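Local coordinates for protein EmGH1 (Erythrobacter marinus, PDB 5Z87) that probably hydrolyses beta-glucosidic bonds, as expected of a beta-glucosidase of glycoside hydrolase family 3, at residues V447-G451 against G534-T538; C483-A487 against S503-D507; I683-D687 against L760-G764; A716-R720 against D749-R753. One frame throughout, in Å; residues are numbered along the deposited sequence.

Contact 1. Residues V447-G451 against G534-T538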
loop_
_atom_site.group_PDB
_atom_site.type_symbol
_atom_site.label_atom_id
_atom_site.label_comp_id
_atom_site.label_asym_id
_atom_site.label_seq_id
_atom_site.Cartn_x
_atom_site.Cartn_y
_atom_site.Cartn_z
ATOM N N VAL A 447 -8.915 16.582 -29.176
ATOM C CA VAL A 447 -8.744 15.138 -29.313
ATOM C C VAL A 447 -7.869 14.644 -28.165
ATOM O O VAL A 447 -6.876 15.285 -27.805
ATOM C CB VAL A 447 -8.122 14.792 -30.680
ATOM C CG1 VAL A 447 -7.942 13.296 -30.830
ATOM C CG2 VAL A 447 -8.982 15.332 -31.819
ATOM N N HIS A 448 -8.225 13.509 -27.569
ATOM C CA HIS A 448 -7.401 12.940 -26.509
ATOM C C HIS A 448 -7.128 11.480 -26.804
ATOM O O HIS A 448 -8.054 10.661 -26.869
ATOM C CB HIS A 448 -8.047 13.144 -25.147
ATOM C CG HIS A 448 -8.020 14.574 -24.727
ATOM N ND1 HIS A 448 -6.905 15.155 -24.159
ATOM C CD2 HIS A 448 -8.924 15.570 -24.889
ATOM C CE1 HIS A 448 -7.148 16.437 -23.934
ATOM N NE2 HIS A 448 -8.365 16.713 -24.366
ATOM N N LEU A 449 -5.853 11.171 -27.018
ATOM C CA LEU A 449 -5.433 9.841 -27.411
ATOM C C LEU A 449 -4.623 9.125 -26.340
ATOM O O LEU A 449 -4.507 7.897 -26.394
ATOM C CB LEU A 449 -4.615 9.919 -28.706
ATOM C CG LEU A 449 -5.355 10.542 -29.884
ATOM C CD1 LEU A 449 -4.365 10.824 -31.004
ATOM C CD2 LEU A 449 -6.491 9.638 -30.356
ATOM N N GLY A 450 -4.081 9.847 -25.370
ATOM C CA GLY A 450 -3.363 9.227 -24.277
ATOM C C GLY A 450 -1.866 9.244 -24.492
ATOM O O GLY A 450 -1.351 9.638 -25.545
ATOM N N GLY A 451 -1.159 8.799 -23.451
ATOM C CA GLY A 451 0.281 8.677 -23.542
ATOM C C GLY A 451 0.699 7.781 -24.693
ATOM O O GLY A 451 -0.067 6.951 -25.191
ATOM N N GLY A 534 -9.909 13.851 -17.352
ATOM C CA GLY A 534 -8.542 14.290 -17.157
ATOM C C GLY A 534 -7.886 14.335 -18.517
ATOM O O GLY A 534 -8.522 14.045 -19.527
ATOM N N ASN A 535 -6.611 14.707 -18.557
ATOM C CA ASN A 535 -5.920 14.718 -19.844
ATOM C C ASN A 535 -4.524 14.134 -19.660
ATOM O O ASN A 535 -4.157 13.642 -18.584
ATOM C CB ASN A 535 -5.900 16.126 -20.467
ATOM C CG ASN A 535 -5.179 17.147 -19.610
ATOM O OD1 ASN A 535 -4.273 16.814 -18.844
ATOM N ND2 ASN A 535 -5.575 18.408 -19.740
ATOM N N GLU A 536 -3.749 14.212 -20.739
ATOM C CA GLU A 536 -2.413 13.647 -20.827
ATOM C C GLU A 536 -1.408 14.399 -19.973
ATOM O O GLU A 536 -0.264 13.958 -19.872
ATOM C CB GLU A 536 -1.978 13.623 -22.300
ATOM C CG GLU A 536 -2.773 12.622 -23.162
ATOM C CD GLU A 536 -4.134 13.143 -23.659
ATOM O OE1 GLU A 536 -4.797 12.401 -24.423
ATOM O OE2 GLU A 536 -4.547 14.272 -23.291
ATOM N N SER A 537 -1.808 15.506 -19.346
ATOM C CA SER A 537 -0.984 16.150 -18.332
ATOM C C SER A 537 -1.351 15.744 -16.902
ATOM O O SER A 537 -0.486 15.792 -16.024
ATOM C CB SER A 537 -1.076 17.676 -18.454
ATOM O OG SER A 537 -0.246 18.154 -19.486
ATOM N N THR A 538 -2.596 15.340 -16.630
ATOM C CA THR A 538 -2.947 14.975 -15.257
ATOM C C THR A 538 -2.730 13.493 -14.964
ATOM O O THR A 538 -2.533 13.129 -13.798
ATOM C CB THR A 538 -4.390 15.387 -14.935
ATOM O OG1 THR A 538 -5.316 14.754 -15.822
ATOM C CG2 THR A 538 -4.534 16.910 -15.071
#
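His448 and Glu536 meet edge to edge, with ring and carboxylate planes only 14° apart. His448 ND1 donates to Glu536 OE2 over 2.7 Å. The bond is nearly straight (163° at the hydrogen), lies in the ring plane and uses the syn lone pair of OE2. The other oxygen turns to the backbone: Gly450 N donates to the anti lone pair of Glu536 OE1 at 2.8 Å, and Leu449 N stands 3.1 Å from the same OE1. Both carboxylate oxygens are therefore held, which fixes the rotation of the group. The bend at chi2 (82°) swings the carboxylate toward His448 and Gly450; Glu536 CG, placed by chi1, lies 3.6 Å from Gly450 CA. Beside the ring, Asn535 CB packs obliquely at 3.7 Å from His448 CE1. Asn535 also shapes its own turn: its OD1 accepts from Ser537 N (2.8 Å) and Thr538 N (3.1 Å), an Asx turn and Asx motif that help fix the backbone from which Glu536 projects. Ser446 OG binds the far ring nitrogen, His448 NE2. Gly451 reaches Glu194, His133 and Gln145, and both segments run on to pocket residues, Tyr452 and Glu541. The contact joins two loops of the C-terminal domain, one between strand 436-440 and helix 462-473, the other between strand 527-533 and helix 561-569; these strands are neighbours in its mixed sheet.

Contact 2. Residues C483-A487 against S503-D507; sequences CAITA and SVQAD
Ile485 O is gripped from two directions: Ala506 N donates to it over 2.9 Å, and water 1 donates at 2.7 Å. With the second backbone bond, Ala487 N to Val504 O at 2.9 Å, this makes a single antiparallel beta bridge centred on Thr486 and Gln505, a non-hydrogen-bonded pair with CA atoms 4.5 Å apart. The bond pattern defines the bridge, yet the pairing extends no further into a regular sheet. The two bonds differ in geometry. Ala506 N lies above the carbonyl plane of Ile485, 37° out of it, whereas Ala487 N is tilted less, 25° from that of Val504, and its bond is straighter at the hydrogen. The water also accepts a weak bond from Gln505 NE2, whose extended chain leads away from Ile485 O, so the water spans the gap.

Around the bridge the packing is made by small groups. Ala506 CB turns toward the other segment and sits 3.6 Å from Ala484 CB. Thr486 CG2 meets Ser503 OG at 3.2 Å, while the threonine hydroxyl is bonded elsewhere, to Asp489 and Asn535. The bridge thus closes the base of a long loop between strand 476-480 and helix 508-522 in the C-terminal domain. Asp507, next in the chain, N-caps that helix through Arg510 N, and Phe653 of the second subunit packs on Thr486, Ser503 and Gln505. At the exposed end, Ala487 CB and Val504 CG2 are pressed to 3.4 Å, tighter than a usual van der Waals contact.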
loop_
_atom_site.group_PDB
_atom_site.type_symbol
_atom_site.label_atom_id
_atom_site.label_comp_id
_atom_site.label_asym_id
_atom_site.label_seq_id
_atom_site.Cartn_x
_atom_site.Cartn_y
_atom_site.Cartn_z
ATOM N N CYS A 483 -14.828 24.730 -18.745
ATOM C CA CYS A 483 -13.661 25.029 -17.922
ATOM C C CYS A 483 -12.448 24.360 -18.554
ATOM O O CYS A 483 -12.574 23.498 -19.429
ATOM C CB CYS A 483 -13.840 24.559 -16.474
ATOM S SG CYS A 483 -13.859 22.739 -16.290
ATOM N N ALA A 484 -11.271 24.780 -18.105
ATOM C CA ALA A 484 -10.007 24.186 -18.509
ATOM C C ALA A 484 -9.465 23.329 -17.373
ATOM O O ALA A 484 -9.653 23.646 -16.194
ATOM C CB ALA A 484 -8.977 25.261 -18.886
ATOM N N ILE A 485 -8.798 22.232 -17.738
ATOM C CA ILE A 485 -8.093 21.392 -16.771
ATOM C C ILE A 485 -6.688 21.952 -16.591
ATOM O O ILE A 485 -6.276 22.324 -15.483
ATOM C CB ILE A 485 -8.066 19.922 -17.229
ATOM C CG1 ILE A 485 -9.478 19.326 -17.181
ATOM C CG2 ILE A 485 -7.079 19.110 -16.395
ATOM C CD1 ILE A 485 -9.608 17.972 -17.847
ATOM N N THR A 486 -5.957 22.044 -17.690
ATOM C CA THR A 486 -4.617 22.603 -17.689
ATOM C C THR A 486 -4.614 23.916 -18.460
ATOM O O THR A 486 -5.357 24.085 -19.430
ATOM C CB THR A 486 -3.626 21.609 -18.292
ATOM O OG1 THR A 486 -4.258 20.910 -19.374
ATOM C CG2 THR A 486 -3.218 20.602 -17.228
ATOM N N ALA A 487 -3.796 24.859 -18.001
ATOM C CA ALA A 487 -3.779 26.181 -18.610
ATOM C C ALA A 487 -3.122 26.127 -19.983
ATOM O O ALA A 487 -2.121 25.434 -20.187
ATOM C CB ALA A 487 -3.056 27.177 -17.710
ATOM N N SER A 503 3.503 21.625 -17.672
ATOM C CA SER A 503 2.073 21.857 -17.570
ATOM C C SER A 503 1.739 22.537 -16.246
ATOM O O SER A 503 2.316 22.219 -15.199
ATOM C CB SER A 503 1.335 20.526 -17.706
ATOM O OG SER A 503 -0.047 20.667 -17.465
ATOM N N VAL A 504 0.817 23.502 -16.301
ATOM C CA VAL A 504 0.323 24.200 -15.118
ATOM C C VAL A 504 -1.194 24.029 -15.036
ATOM O O VAL A 504 -1.884 23.920 -16.053
ATOM C CB VAL A 504 0.717 25.696 -15.123
ATOM C CG1 VAL A 504 2.167 25.857 -15.530
ATOM C CG2 VAL A 504 -0.145 26.473 -16.069
ATOM N N GLN A 505 -1.715 23.981 -13.812
ATOM C CA GLN A 505 -3.146 23.781 -13.642
ATOM C C GLN A 505 -3.922 25.030 -14.059
ATOM O O GLN A 505 -3.444 26.156 -13.927
ATOM C CB GLN A 505 -3.461 23.418 -12.193
ATOM C CG GLN A 505 -4.850 22.837 -12.002
ATOM C CD GLN A 505 -5.104 22.414 -10.570
ATOM O OE1 GLN A 505 -4.182 22.371 -9.763
ATOM N NE2 GLN A 505 -6.357 22.105 -10.246
ATOM N N ALA A 506 -5.130 24.823 -14.567
ATOM C CA ALA A 506 -5.918 25.944 -15.056
ATOM C C ALA A 506 -6.320 26.867 -13.912
ATOM O O ALA A 506 -6.484 26.440 -12.764
ATOM C CB ALA A 506 -7.162 25.449 -15.786
ATOM N N ASP A 507 -6.474 28.153 -14.240
ATOM C CA ASP A 507 -6.770 29.157 -13.219
ATOM C C ASP A 507 -8.224 29.047 -12.763
ATOM O O ASP A 507 -9.134 29.042 -13.601
ATOM C CB ASP A 507 -6.481 30.560 -13.748
ATOM C CG ASP A 507 -6.906 31.642 -12.777
ATOM O OD1 ASP A 507 -6.635 31.506 -11.567
ATOM O OD2 ASP A 507 -7.524 32.631 -13.220
HETATM O O HOH W 1 -7.903 21.983 -13.304
#

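Contact 3. Residues I683-D687 against L760-G764; sequences IGLQD and LVEPG
The peptide group joining Glu762 to Pro763 presents one flat face to Leu685, whose methyl CD2 lies over it, 3.8 Å from Pro763 N and 3.9 Å from Glu762 C. The same Leu685 CD2 also meets the proline ring, 4.3 Å from Pro763 CG. A second flat group, the amide of Gln686, is met loosely, its NE2 4.3 Å from Val761 CG2. The carboxylate of Asp687 works within its own segment, where Gly684 N donates to OD2 from well above the carboxylate plane (59° out of it).

Leu685 and Val761 carry the centre of the contact. Val761 CG1, anti to its own backbone nitrogen (chi1 -169°), points at the turn and touches Leu685 O at 3.6 Å; Leu685 CB follows at 4.2 Å from that CG1. The branches of Leu685 divide the work, CD1 lying alongside Val761 O while CD2 takes the peptide beyond. No hydrogen bond crosses between the segments, so apolar contact joins them. The shape of residues 683-687 is set internally by a type I beta turn, closed by Asp687 N to Gly684 O at 2.9 Å, with Asp687 OD2 also in a salt bridge to Arg680.

Leu784, on strand 778-784, supports both Leu685 and Val761 from the sheet. Here, then, the turn between strands 682-683 and 689-697 packs at the surface against the link from strand 759-760 to strand 764-771, an apolar loop-to-loop contact at one end of the fibronectin type III-like fold.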
loop_
_atom_site.group_PDB
_atom_site.type_symbol
_atom_site.label_atom_id
_atom_site.label_comp_id
_atom_site.label_asym_id
_atom_site.label_seq_id
_atom_site.Cartn_x
_atom_site.Cartn_y
_atom_site.Cartn_z
ATOM N N ILE A 683 -15.114 -33.915 -9.495
ATOM C CA ILE A 683 -14.125 -34.259 -10.509
ATOM C C ILE A 683 -12.797 -34.563 -9.823
ATOM O O ILE A 683 -12.603 -34.292 -8.637
ATOM C CB ILE A 683 -13.936 -33.141 -11.554
ATOM C CG1 ILE A 683 -13.273 -31.926 -10.896
ATOM C CG2 ILE A 683 -15.265 -32.798 -12.202
ATOM C CD1 ILE A 683 -12.912 -30.798 -11.842
ATOM N N GLY A 684 -11.876 -35.143 -10.598
ATOM C CA GLY A 684 -10.547 -35.410 -10.093
ATOM C C GLY A 684 -9.624 -34.210 -10.209
ATOM O O GLY A 684 -9.879 -33.276 -10.974
ATOM N N LEU A 685 -8.526 -34.237 -9.492
ATOM C CA LEU A 685 -7.621 -33.125 -9.412
ATOM C C LEU A 685 -7.087 -32.682 -10.728
ATOM O O LEU A 685 -6.808 -31.560 -10.911
ATOM C CB LEU A 685 -6.477 -33.403 -8.463
ATOM C CG LEU A 685 -6.733 -33.767 -7.022
ATOM C CD1 LEU A 685 -5.440 -33.951 -6.312
ATOM C CD2 LEU A 685 -7.599 -32.790 -6.288
ATOM N N GLN A 686 -6.919 -33.585 -11.644
ATOM C CA GLN A 686 -6.388 -33.212 -12.951
ATOM C C GLN A 686 -7.454 -33.069 -14.030
ATOM O O GLN A 686 -7.108 -32.801 -15.184
ATOM C CB GLN A 686 -5.334 -34.229 -13.390
ATOM C CG GLN A 686 -4.074 -34.166 -12.527
ATOM C CD GLN A 686 -3.510 -32.743 -12.418
ATOM O OE1 GLN A 686 -3.335 -32.046 -13.428
ATOM N NE2 GLN A 686 -3.231 -32.306 -11.185
ATOM N N ASP A 687 -8.729 -33.208 -13.689
ATOM C CA ASP A 687 -9.791 -33.154 -14.686
ATOM C C ASP A 687 -10.109 -31.727 -15.101
ATOM O O ASP A 687 -9.914 -30.773 -14.342
ATOM C CB ASP A 687 -11.069 -33.795 -14.152
ATOM C CG ASP A 687 -10.918 -35.273 -13.936
ATOM O OD1 ASP A 687 -9.904 -35.825 -14.410
ATOM O OD2 ASP A 687 -11.808 -35.879 -13.300
ATOM N N LEU A 760 -0.216 -26.087 -7.426
ATOM C CA LEU A 760 -0.842 -26.912 -6.398
ATOM C C LEU A 760 -2.331 -27.029 -6.683
ATOM O O LEU A 760 -3.017 -26.013 -6.825
ATOM C CB LEU A 760 -0.645 -26.312 -5.007
ATOM C CG LEU A 760 0.800 -26.026 -4.605
ATOM C CD1 LEU A 760 0.872 -25.338 -3.220
ATOM C CD2 LEU A 760 1.604 -27.321 -4.628
ATOM N N VAL A 761 -2.828 -28.260 -6.768
ATOM C CA VAL A 761 -4.260 -28.524 -6.837
ATOM C C VAL A 761 -4.615 -29.368 -5.622
ATOM O O VAL A 761 -4.011 -30.423 -5.393
ATOM C CB VAL A 761 -4.667 -29.220 -8.145
ATOM C CG1 VAL A 761 -6.178 -29.218 -8.293
ATOM C CG2 VAL A 761 -4.046 -28.508 -9.314
ATOM N N GLU A 762 -5.581 -28.900 -4.837
ATOM C CA GLU A 762 -5.851 -29.542 -3.571
ATOM C C GLU A 762 -7.289 -30.041 -3.501
ATOM O O GLU A 762 -8.203 -29.388 -4.018
ATOM C CB GLU A 762 -5.557 -28.565 -2.421
ATOM C CG GLU A 762 -4.086 -28.107 -2.428
ATOM C CD GLU A 762 -3.799 -26.854 -1.605
ATOM O OE1 GLU A 762 -2.607 -26.514 -1.495
ATOM O OE2 GLU A 762 -4.737 -26.209 -1.081
ATOM N N PRO A 763 -7.518 -31.199 -2.891
ATOM C CA PRO A 763 -8.892 -31.678 -2.717
ATOM C C PRO A 763 -9.708 -30.662 -1.941
ATOM O O PRO A 763 -9.188 -29.957 -1.072
ATOM C CB PRO A 763 -8.723 -32.978 -1.916
ATOM C CG PRO A 763 -7.284 -33.340 -2.061
ATOM C CD PRO A 763 -6.543 -32.056 -2.198
ATOM N N GLY A 764 -10.997 -30.589 -2.260
ATOM C CA GLY A 764 -11.904 -29.705 -1.557
ATOM C C GLY A 764 -12.772 -28.894 -2.499
ATOM O O GLY A 764 -12.720 -29.021 -3.722
#

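Contact 4. Residues A716-R720 against D749-R753; sequences ASRAR and DFGYR
Arg720 and Tyr752 form the tight, buried half of the contact. The guanidinium of Arg720 lies with one face over Tyr752 CB, 3.8 Å from its plane, and with its edge near the carbonyls at the end of helix 747-750. Arg720 NH1 donates to Phe750 O over 2.9 Å, from above that carbonyl's plane, and Gly751 O is 3.2 Å from Arg720 NH2. A bend at chi3 (56°) turns the guanidinium toward these carbonyls, while Arg720 CD lies 3.9 Å from Tyr752 CD1; the two planes are 49° apart.

At the boundary, Ser717 OG comes in the ring plane to 2.5 Å from Tyr752 OH. The assignment of the proton is not settled, and Ser717 OG also hydrogen-bonds Glu762 OE1. Arg718 is the loose side. Its CG stands 3.4 Å from Tyr752 OH, and the chain then leads away: its NE is linked to the hydroxyl by water 2, weakly on the arginine side, while NH1 binds Asp285 O of the second subunit.

Salt bridges from Arg720 to Asp713 and Glu724 complete its surroundings. Since Asp713 binds magnesium, Arg720 acts as a second-shell partner of the metal site, and the two carboxylates probably compensate its buried charge.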
loop_
_atom_site.group_PDB
_atom_site.type_symbol
_atom_site.label_atom_id
_atom_site.label_comp_id
_atom_site.label_asym_id
_atom_site.label_seq_id
_atom_site.Cartn_x
_atom_site.Cartn_y
_atom_site.Cartn_z
ATOM N N ALA A 716 -7.627 -23.494 1.238
ATOM C CA ALA A 716 -6.402 -23.634 0.473
ATOM C C ALA A 716 -5.211 -23.544 1.418
ATOM O O ALA A 716 -5.300 -22.953 2.499
ATOM C CB ALA A 716 -6.335 -22.572 -0.627
ATOM N N SER A 717 -4.089 -24.141 0.995
ATOM C CA SER A 717 -2.907 -24.186 1.856
ATOM C C SER A 717 -2.362 -22.788 2.130
ATOM O O SER A 717 -1.728 -22.560 3.173
ATOM C CB SER A 717 -1.827 -25.084 1.234
ATOM O OG SER A 717 -1.566 -24.740 -0.127
ATOM N N ARG A 718 -2.595 -21.852 1.209
ATOM C CA ARG A 718 -2.448 -20.418 1.426
ATOM C C ARG A 718 -3.763 -19.717 1.107
ATOM O O ARG A 718 -4.484 -20.115 0.185
ATOM C CB ARG A 718 -1.330 -19.845 0.571
ATOM C CG ARG A 718 0.004 -20.366 1.013
ATOM C CD ARG A 718 1.117 -19.474 0.639
ATOM N NE ARG A 718 2.379 -20.038 1.082
ATOM C CZ ARG A 718 3.477 -19.332 1.317
ATOM N NH1 ARG A 718 3.478 -18.000 1.171
ATOM N NH2 ARG A 718 4.577 -19.970 1.697
ATOM N N ALA A 719 -4.079 -18.680 1.881
ATOM C CA ALA A 719 -5.344 -17.977 1.713
ATOM C C ALA A 719 -5.460 -17.390 0.309
ATOM O O ALA A 719 -4.537 -16.737 -0.180
ATOM C CB ALA A 719 -5.458 -16.876 2.754
ATOM N N ARG A 720 -6.597 -17.610 -0.331
ATOM C CA ARG A 720 -6.822 -17.206 -1.708
ATOM C C ARG A 720 -7.958 -16.196 -1.786
ATOM O O ARG A 720 -8.742 -16.058 -0.838
ATOM C CB ARG A 720 -7.138 -18.436 -2.570
ATOM C CG ARG A 720 -5.946 -19.366 -2.688
ATOM C CD ARG A 720 -6.192 -20.480 -3.651
ATOM N NE ARG A 720 -6.577 -20.021 -4.988
ATOM C CZ ARG A 720 -6.798 -20.851 -6.007
ATOM N NH1 ARG A 720 -6.665 -22.162 -5.825
ATOM N NH2 ARG A 720 -7.167 -20.384 -7.195
ATOM N N ASP A 749 -6.822 -23.529 -13.445
ATOM C CA ASP A 749 -7.829 -22.593 -12.972
ATOM C C ASP A 749 -8.158 -22.803 -11.504
ATOM O O ASP A 749 -8.301 -21.829 -10.759
ATOM C CB ASP A 749 -9.100 -22.726 -13.813
ATOM C CG ASP A 749 -8.851 -22.409 -15.269
ATOM O OD1 ASP A 749 -8.363 -21.293 -15.552
ATOM O OD2 ASP A 749 -9.112 -23.279 -16.125
ATOM N N PHE A 750 -8.259 -24.066 -11.085
ATOM C CA PHE A 750 -8.692 -24.417 -9.741
ATOM C C PHE A 750 -7.571 -24.362 -8.713
ATOM O O PHE A 750 -7.850 -24.245 -7.517
ATOM C CB PHE A 750 -9.276 -25.824 -9.746
ATOM C CG PHE A 750 -10.511 -25.967 -10.571
ATOM C CD1 PHE A 750 -11.494 -24.996 -10.540
ATOM C CD2 PHE A 750 -10.696 -27.087 -11.373
ATOM C CE1 PHE A 750 -12.653 -25.139 -11.283
ATOM C CE2 PHE A 750 -11.848 -27.241 -12.124
ATOM C CZ PHE A 750 -12.833 -26.270 -12.076
ATOM N N GLY A 751 -6.316 -24.483 -9.139
ATOM C CA GLY A 751 -5.192 -24.483 -8.237
ATOM C C GLY A 751 -4.506 -23.134 -8.209
ATOM O O GLY A 751 -4.988 -22.143 -8.754
ATOM N N TYR A 752 -3.351 -23.102 -7.551
ATOM C CA TYR A 752 -2.554 -21.887 -7.487
ATOM C C TYR A 752 -1.097 -22.300 -7.415
ATOM O O TYR A 752 -0.779 -23.435 -7.061
ATOM C CB TYR A 752 -2.954 -21.011 -6.292
ATOM C CG TYR A 752 -2.405 -21.487 -4.968
ATOM C CD1 TYR A 752 -2.996 -22.535 -4.276
ATOM C CD2 TYR A 752 -1.294 -20.880 -4.411
ATOM C CE1 TYR A 752 -2.472 -22.973 -3.058
ATOM C CE2 TYR A 752 -0.774 -21.299 -3.200
ATOM C CZ TYR A 752 -1.361 -22.336 -2.528
ATOM O OH TYR A 752 -0.810 -22.731 -1.325
ATOM N N ARG A 753 -0.213 -21.365 -7.754
ATOM C CA ARG A 753 1.220 -21.630 -7.801
ATOM C C ARG A 753 1.873 -21.279 -6.474
ATOM O O ARG A 753 1.582 -20.226 -5.899
ATOM C CB ARG A 753 1.860 -20.838 -8.937
ATOM C CG ARG A 753 1.327 -21.255 -10.298
ATOM C CD ARG A 753 2.254 -20.816 -11.425
ATOM N NE ARG A 753 1.689 -21.218 -12.700
ATOM C CZ ARG A 753 1.976 -22.367 -13.309
ATOM N NH1 ARG A 753 2.846 -23.213 -12.770
ATOM N NH2 ARG A 753 1.391 -22.669 -14.458
HETATM O O HOH W 2 2.127 -22.825 -0.528
#

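How the contacts relate
From the N terminus, contact 1 opens first at 447-451 and closes its loop at 534-538. Contact 2 is nested inside that loop, and the two touch: Asn535 ND2 lies 2.9 Å from Thr486 OG1, a probable hydrogen bond. Together they tie loops around the C-terminal-domain sheet and both meet the second subunit. The chain then opens contact 3 at 683-687; contact 4 closes within its span before 760-764 completes it. This pair also touches, Leu760 N lying 2.7 Å from Tyr752 O, and ties the loops and the short 752-753/759-760 hairpin of the fibronectin type III-like domain to one another. The two nests follow in series, the centres of contacts 1 and 3 about 47 Å apart.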